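Local coordinates for protein putative ABC transporter subunit, substrate-binding component (Rhodopseudomonas palustris, PDB 4EVQ) that binds 4-hydroxybenzoate, probably as the solute-binding component of an ABC transporter for benzoate derivatives, at residues V291-V304 against L317-R330. Residues are numbered along the deposited sequence; the frame is centred on the assembly and turned at random.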
ATOM      1  N   VAL A 291      -0.519   8.418  -3.572  1.00  7.27           N
ATOM      2  CA  VAL A 291      -0.350   9.100  -2.311  1.00  7.48           C
ATOM      3  C   VAL A 291       0.860   8.576  -1.587  1.00  7.16           C
ATOM      4  O   VAL A 291       1.634   9.356  -0.988  1.00  8.16           O
ATOM      5  CB  VAL A 291      -1.591   8.908  -1.435  1.00  8.20           C
ATOM      6  CG1 VAL A 291      -1.386   9.450  -0.030  1.00  9.19           C
ATOM      7  CG2 VAL A 291      -2.809   9.587  -2.046  1.00  9.11           C
ATOM      8  N   GLN A 292       1.040   7.267  -1.544  1.00  6.54           N
ATOM      9  CA  GLN A 292       2.140   6.650  -0.855  1.00  7.00           C
ATOM     10  C   GLN A 292       3.479   7.050  -1.470  1.00  7.89           C
ATOM     11  O   GLN A 292       4.459   7.235  -0.738  1.00  8.93           O
ATOM     12  CB  GLN A 292       1.975   5.122  -0.806  1.00  7.62           C
ATOM     13  CG  GLN A 292       0.803   4.708   0.084  1.00  7.12           C
ATOM     14  CD  GLN A 292       0.346   3.266  -0.061  1.00  7.14           C
ATOM     15  OE1 GLN A 292      -0.498   2.825   0.687  1.00  6.87           O
ATOM     16  NE2 GLN A 292       0.906   2.535  -1.013  1.00  6.86           N
ATOM     17  N   GLY A 293       3.541   7.211  -2.770  1.00  7.89           N
ATOM     18  CA  GLY A 293       4.744   7.704  -3.447  1.00  7.49           C
ATOM     19  C   GLY A 293       5.005   9.153  -3.150  1.00  8.04           C
ATOM     20  O   GLY A 293       6.151   9.554  -2.883  1.00  8.30           O
ATOM     21  N   TRP A 294       3.987   9.969  -3.219  1.00  8.56           N
ATOM     22  CA  TRP A 294       4.110  11.365  -2.847  1.00  9.34           C
ATOM     23  C   TRP A 294       4.657  11.519  -1.441  1.00  9.84           C
ATOM     24  O   TRP A 294       5.566  12.348  -1.177  1.00  9.99           O
ATOM     25  CB  TRP A 294       2.723  11.982  -2.957  1.00  9.44           C
ATOM     26  CG  TRP A 294       2.560  13.415  -2.515  1.00  9.46           C
ATOM     27  CD1 TRP A 294       2.180  13.835  -1.274  1.00 10.71           C
ATOM     28  CD2 TRP A 294       2.623  14.597  -3.333  1.00 11.38           C
ATOM     29  NE1 TRP A 294       2.044  15.193  -1.265  1.00 11.22           N
ATOM     30  CE2 TRP A 294       2.296  15.696  -2.510  1.00 12.29           C
ATOM     31  CE3 TRP A 294       2.945  14.832  -4.665  1.00 11.44           C
ATOM     32  CZ2 TRP A 294       2.292  17.023  -2.972  1.00 13.04           C
ATOM     33  CZ3 TRP A 294       2.892  16.146  -5.139  1.00 12.18           C
ATOM     34  CH2 TRP A 294       2.569  17.221  -4.299  1.00 13.31           C
ATOM     35  N   ASP A 295       4.138  10.749  -0.508  1.00  8.98           N
ATOM     36  CA  ASP A 295       4.585  10.855   0.863  1.00  9.92           C
ATOM     37  C   ASP A 295       5.958  10.278   1.092  1.00 10.28           C
ATOM     38  O   ASP A 295       6.659  10.722   2.028  1.00 10.34           O
ATOM     39  CB  ASP A 295       3.571  10.230   1.825  1.00  8.96           C
ATOM     40  CG  ASP A 295       2.298  11.069   1.946  1.00 10.32           C
ATOM     41  OD1 ASP A 295       2.356  12.312   1.761  1.00 11.02           O
ATOM     42  OD2 ASP A 295       1.228  10.499   2.270  1.00  9.93           O
ATOM     43  N   ALA A 296       6.376   9.316   0.297  1.00  9.67           N
ATOM     44  CA  ALA A 296       7.777   8.894   0.310  1.00  9.53           C
ATOM     45  C   ALA A 296       8.633  10.088  -0.068  1.00 10.45           C
ATOM     46  O   ALA A 296       9.683  10.295   0.567  1.00 10.85           O
ATOM     47  CB  ALA A 296       8.000   7.732  -0.637  1.00  9.86           C
ATOM     48  N   GLY A 297       8.202  10.892  -1.034  1.00 10.26           N
ATOM     49  CA  GLY A 297       8.903  12.128  -1.396  1.00 10.62           C
ATOM     50  C   GLY A 297       8.921  13.092  -0.243  1.00 10.81           C
ATOM     51  O   GLY A 297       9.998  13.633   0.067  1.00 12.41           O
ATOM     52  N   GLN A 298       7.809  13.314   0.441  1.00 11.51           N
ATOM     53  CA  GLN A 298       7.838  14.213   1.597  1.00 12.57           C
ATOM     54  C   GLN A 298       8.740  13.717   2.720  1.00 12.22           C
ATOM     55  O   GLN A 298       9.436  14.521   3.404  1.00 13.04           O
ATOM     56  CB  GLN A 298       6.433  14.414   2.144  1.00 13.38           C
ATOM     57  CG  GLN A 298       5.420  14.948   1.156  1.00 14.16           C
ATOM     58  CD  GLN A 298       4.314  15.698   1.875  1.00 15.27           C
ATOM     59  OE1 GLN A 298       4.481  16.862   2.273  1.00 17.74           O
ATOM     60  NE2 GLN A 298       3.175  15.061   2.030  1.00 15.37           N
ATOM     61  N   LEU A 299       8.744  12.424   2.983  1.00 11.34           N
ATOM     62  CA  LEU A 299       9.559  11.876   4.043  1.00 10.84           C
ATOM     63  C   LEU A 299      11.040  12.025   3.691  1.00 11.99           C
ATOM     64  O   LEU A 299      11.865  12.427   4.544  1.00 13.66           O
ATOM     65  CB  LEU A 299       9.191  10.408   4.242  1.00 11.75           C
ATOM     66  CG  LEU A 299       9.874   9.718   5.414  1.00 12.54           C
ATOM     67  CD1 LEU A 299       9.515  10.387   6.753  1.00 13.43           C
ATOM     68  CD2 LEU A 299       9.566   8.224   5.442  1.00 13.51           C
ATOM     69  N   LEU A 300      11.419  11.697   2.459  1.00 11.50           N
ATOM     70  CA  LEU A 300      12.787  11.883   2.032  1.00 12.09           C
ATOM     71  C   LEU A 300      13.162  13.325   2.094  1.00 13.51           C
ATOM     72  O   LEU A 300      14.296  13.639   2.532  1.00 14.43           O
ATOM     73  CB  LEU A 300      12.965  11.321   0.617  1.00 13.27           C
ATOM     74  CG  LEU A 300      14.410  11.390   0.083  1.00 15.20           C
ATOM     75  CD1 LEU A 300      15.381  10.707   1.032  1.00 16.34           C
ATOM     76  CD2 LEU A 300      14.492  10.765  -1.297  1.00 15.92           C
ATOM     77  N   ASP A 301      12.312  14.245   1.680  1.00 13.91           N
ATOM     78  CA  ASP A 301      12.621  15.667   1.756  1.00 15.76           C
ATOM     79  C   ASP A 301      12.936  16.063   3.187  1.00 15.69           C
ATOM     80  O   ASP A 301      13.881  16.835   3.419  1.00 15.57           O
ATOM     81  CB  ASP A 301      11.392  16.457   1.234  1.00 17.00           C
ATOM     82  CG  ASP A 301      11.724  17.864   0.723  1.00 22.22           C
ATOM     83  OD1 ASP A 301      12.879  18.206   0.525  1.00 23.55           O
ATOM     84  OD2 ASP A 301      10.751  18.593   0.442  1.00 24.78           O
ATOM     85  N   ALA A 302      12.186  15.567   4.152  1.00 16.64           N
ATOM     86  CA  ALA A 302      12.414  15.889   5.549  1.00 17.05           C
ATOM     87  C   ALA A 302      13.805  15.430   5.964  1.00 16.65           C
ATOM     88  O   ALA A 302      14.546  16.158   6.689  1.00 17.70           O
ATOM     89  CB  ALA A 302      11.358  15.258   6.422  1.00 18.01           C
ATOM     90  N   GLY A 303      14.189  14.223   5.557  1.00 15.71           N
ATOM     91  CA  GLY A 303      15.493  13.673   5.897  1.00 15.60           C
ATOM     92  C   GLY A 303      16.611  14.488   5.266  1.00 16.61           C
ATOM     93  O   GLY A 303      17.550  14.915   5.965  1.00 17.22           O
ATOM     94  N   VAL A 304      16.536  14.761   3.979  1.00 16.34           N
ATOM     95  CA  VAL A 304      17.594  15.473   3.270  1.00 18.30           C
ATOM     96  C   VAL A 304      17.703  16.917   3.773  1.00 18.77           C
ATOM     97  O   VAL A 304      18.810  17.442   3.956  1.00 19.37           O
ATOM     98  CB  VAL A 304      17.368  15.455   1.745  1.00 19.63           C
ATOM     99  CG1 VAL A 304      18.488  16.218   1.073  1.00 20.28           C
ATOM    100  CG2 VAL A 304      17.339  14.061   1.230  1.00 18.93           C
ATOM    101  N   LEU A 317      20.236  11.632   8.745  1.00 16.12           N
ATOM    102  CA  LEU A 317      19.150  11.638   7.788  1.00 14.48           C
ATOM    103  C   LEU A 317      18.036  10.665   8.223  1.00 13.16           C
ATOM    104  O   LEU A 317      16.873  11.050   8.284  1.00 13.38           O
ATOM    105  CB  LEU A 317      19.719  11.262   6.427  1.00 13.83           C
ATOM    106  CG  LEU A 317      18.731  11.438   5.243  1.00 16.11           C
ATOM    107  CD1 LEU A 317      19.495  11.554   3.927  1.00 17.41           C
ATOM    108  CD2 LEU A 317      17.730  10.292   5.133  1.00 17.28           C
ATOM    109  N   ASN A 318      18.403   9.442   8.595  1.00 13.77           N
ATOM    110  CA  ASN A 318      17.409   8.451   9.013  1.00 13.01           C
ATOM    111  C   ASN A 318      16.721   8.881  10.297  1.00 13.97           C
ATOM    112  O   ASN A 318      15.517   8.704  10.448  1.00 13.58           O
ATOM    113  CB  ASN A 318      18.073   7.077   9.169  1.00 14.27           C
ATOM    114  CG  ASN A 318      18.446   6.461   7.846  1.00 14.37           C
ATOM    115  OD1 ASN A 318      17.772   6.630   6.881  1.00 14.91           O
ATOM    116  ND2 ASN A 318      19.522   5.724   7.826  1.00 17.18           N
ATOM    117  N   ALA A 319      17.476   9.479  11.235  1.00 14.37           N
ATOM    118  CA  ALA A 319      16.840   9.871  12.498  1.00 15.66           C
ATOM    119  C   ALA A 319      15.795  10.977  12.230  1.00 16.73           C
ATOM    120  O   ALA A 319      14.746  11.060  12.869  1.00 17.97           O
ATOM    121  CB  ALA A 319      17.899  10.353  13.507  1.00 17.61           C
ATOM    122  N   ALA A 320      16.106  11.855  11.291  1.00 16.47           N
ATOM    123  CA  ALA A 320      15.178  12.910  10.952  1.00 16.38           C
ATOM    124  C   ALA A 320      13.901  12.366  10.319  1.00 16.95           C
ATOM    125  O   ALA A 320      12.815  12.873  10.592  1.00 17.62           O
ATOM    126  CB  ALA A 320      15.846  13.926  10.062  1.00 16.57           C
HETATM  127  N   MSE A 321      14.031  11.345   9.479  1.00 15.76           N
HETATM  128  CA  MSE A 321      12.846  10.727   8.916  1.00 14.64           C
HETATM  129  C   MSE A 321      12.017  10.066  10.007  1.00 15.06           C
HETATM  130  O   MSE A 321      10.788  10.110   9.965  1.00 15.48           O
HETATM  131  CB  MSE A 321      13.266   9.742   7.839  1.00 13.89           C
HETATM  132  CG  MSE A 321      13.855  10.454   6.648  1.00 13.83           C
HETATM  133 SE   MSE A 321      13.806   9.507   4.942  0.54 16.83          SE
HETATM  134  CE  MSE A 321      14.900   8.033   5.460  1.00 16.85           C
ATOM    135  N   ALA A 322      12.655   9.431  10.973  1.00 14.49           N
ATOM    136  CA  ALA A 322      11.897   8.774  12.020  1.00 16.21           C
ATOM    137  C   ALA A 322      11.021   9.728  12.804  1.00 17.61           C
ATOM    138  O   ALA A 322       9.901   9.365  13.217  1.00 19.24           O
ATOM    139  CB  ALA A 322      12.852   8.027  12.954  1.00 16.29           C
ATOM    140  N   ALA A 323      11.503  10.949  12.974  1.00 18.01           N
ATOM    141  CA  ALA A 323      10.819  11.985  13.739  1.00 19.49           C
ATOM    142  C   ALA A 323       9.926  12.861  12.876  1.00 20.36           C
ATOM    143  O   ALA A 323       9.284  13.787  13.374  1.00 21.96           O
ATOM    144  CB  ALA A 323      11.865  12.832  14.446  1.00 20.58           C
ATOM    145  N   ALA A 324       9.853  12.573  11.588  1.00 20.46           N
ATOM    146  CA  ALA A 324       9.150  13.472  10.697  1.00 21.67           C
ATOM    147  C   ALA A 324       7.639  13.474  10.914  1.00 23.43           C
ATOM    148  O   ALA A 324       7.015  12.461  11.273  1.00 24.23           O
ATOM    149  CB  ALA A 324       9.480  13.160   9.254  1.00 22.62           C
ATOM    150  N   SER A 325       7.048  14.630  10.695  1.00 25.25           N
ATOM    151  CA  SER A 325       5.610  14.688  10.534  1.00 27.20           C
ATOM    152  C   SER A 325       5.297  15.864   9.605  1.00 26.65           C
ATOM    153  O   SER A 325       5.967  16.907   9.582  1.00 28.21           O
ATOM    154  CB  SER A 325       4.889  14.759  11.869  1.00 30.89           C
ATOM    155  OG  SER A 325       5.265  15.947  12.486  1.00 32.41           O
ATOM    156  N   PHE A 326       4.301  15.635   8.783  1.00 24.90           N
ATOM    157  CA  PHE A 326       3.955  16.567   7.729  1.00 22.79           C
ATOM    158  C   PHE A 326       2.525  16.251   7.351  1.00 22.66           C
ATOM    159  O   PHE A 326       1.939  15.224   7.743  1.00 21.47           O
ATOM    160  CB  PHE A 326       4.904  16.456   6.511  1.00 21.30           C
ATOM    161  CG  PHE A 326       5.126  15.047   6.026  1.00 18.70           C
ATOM    162  CD1 PHE A 326       4.192  14.405   5.251  1.00 17.85           C
ATOM    163  CD2 PHE A 326       6.279  14.364   6.378  1.00 18.75           C
ATOM    164  CE1 PHE A 326       4.417  13.081   4.811  1.00 17.14           C
ATOM    165  CE2 PHE A 326       6.492  13.071   5.972  1.00 18.00           C
ATOM    166  CZ  PHE A 326       5.559  12.428   5.169  1.00 17.66           C
ATOM    167  N   ALA A 327       1.939  17.163   6.610  1.00 21.35           N
ATOM    168  CA  ALA A 327       0.605  16.922   6.107  1.00 20.33           C
ATOM    169  C   ALA A 327       0.690  16.068   4.847  1.00 17.46           C
ATOM    170  O   ALA A 327       1.395  16.378   3.873  1.00 19.09           O
ATOM    171  CB  ALA A 327      -0.059  18.195   5.827  1.00 21.64           C
ATOM    172  N   SER A 328      -0.059  14.975   4.885  1.00 15.78           N
ATOM    173  CA  SER A 328      -0.246  14.090   3.747  1.00 13.73           C
ATOM    174  C   SER A 328      -1.602  14.374   3.129  1.00 11.84           C
ATOM    175  O   SER A 328      -2.498  14.808   3.817  1.00 14.66           O
ATOM    176  CB  SER A 328      -0.219  12.644   4.259  1.00 11.92           C
ATOM    177  OG  SER A 328      -0.707  11.719   3.259  1.00 10.98           O
ATOM    178  N   PRO A 329      -1.809  13.991   1.865  1.00 11.72           N
ATOM    179  CA  PRO A 329      -3.151  13.923   1.315  1.00 10.78           C
ATOM    180  C   PRO A 329      -4.098  13.117   2.219  1.00 10.61           C
ATOM    181  O   PRO A 329      -5.305  13.357   2.224  1.00 11.74           O
ATOM    182  CB  PRO A 329      -2.923  13.277  -0.068  1.00 10.53           C
ATOM    183  CG  PRO A 329      -1.585  13.804  -0.467  1.00 11.41           C
ATOM    184  CD  PRO A 329      -0.793  13.705   0.844  1.00 11.35           C
ATOM    185  N   ARG A 330      -3.594  12.173   3.007  0.50 10.85           N
ATOM    186  CA  ARG A 330      -4.437  11.415   3.963  0.50 11.82           C
ATOM    187  C   ARG A 330      -4.935  12.265   5.119  0.50 13.55           C
ATOM    188  O   ARG A 330      -6.039  12.208   5.670  0.50 13.96           O
ATOM    189  CB  ARG A 330      -3.586  10.290   4.532  0.50  9.64           C
ATOM    190  CG  ARG A 330      -3.372   9.268   3.436  0.50  6.10           C
ATOM    191  CD  ARG A 330      -2.456   8.120   3.823  0.50  7.32           C
ATOM    192  NE  ARG A 330      -1.062   8.459   3.535  0.50  7.29           N
ATOM    193  CZ  ARG A 330      -0.043   7.622   3.655  0.50  9.03           C
ATOM    194  NH1 ARG A 330      -0.227   6.402   4.117  0.50  8.47           N
ATOM    195  NH2 ARG A 330       1.163   8.011   3.264  0.50 10.09           N
TER
HETATM  196  O   HOH W   1       2.704  18.738   2.680  1.00 38.04           O
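D295 gathers polar groups from both segments round its carboxylate. Its OD2 takes a nearly straight hydrogen bond from R330 NH2 (2.7 Å), part of a salt bridge in the conformer described, on the anti lone pair, with carboxylate and guanidinium planes only 11° apart; R330 NE adds a weak bond, and S328 OG donates a very short one at 2.5 Å. The same S328 OG accepts from the backbone N of R330, closing an ST turn, while R330 NH2 also reaches T131 O. The second oxygen, D295 OD1, is met by Q298 NE2 at 2.9 Å, and that amide spends its other N-H on A327 O, likewise 2.9 Å away. A water links Q298 OE1 to A327 O. An alanine in place of D295 is likely to leave the R330 guanidinium without its carboxylate partner, T131 O being uncharged. In this periplasmic-binding-protein fold, helix 288-306 meets the chain that returns through helix 314-322 and strand 325-328, within the lobe that also contains helix 30-46. With F326 CG set between its backbone N and carbonyl carbon (chi1 49°), the ring lies against Q298, whose CB sits over one face, 3.7 Å from the centroid; F333 pairs with F326 on the adjoining strand. Further along, L299 CD1 packs against A324 CB. At G303 the helices come together closely: CG of selenomethionine M321 sits 3.7 Å from G303 CA, and a CB on G303 would clash with M321 CG and L317 CD2.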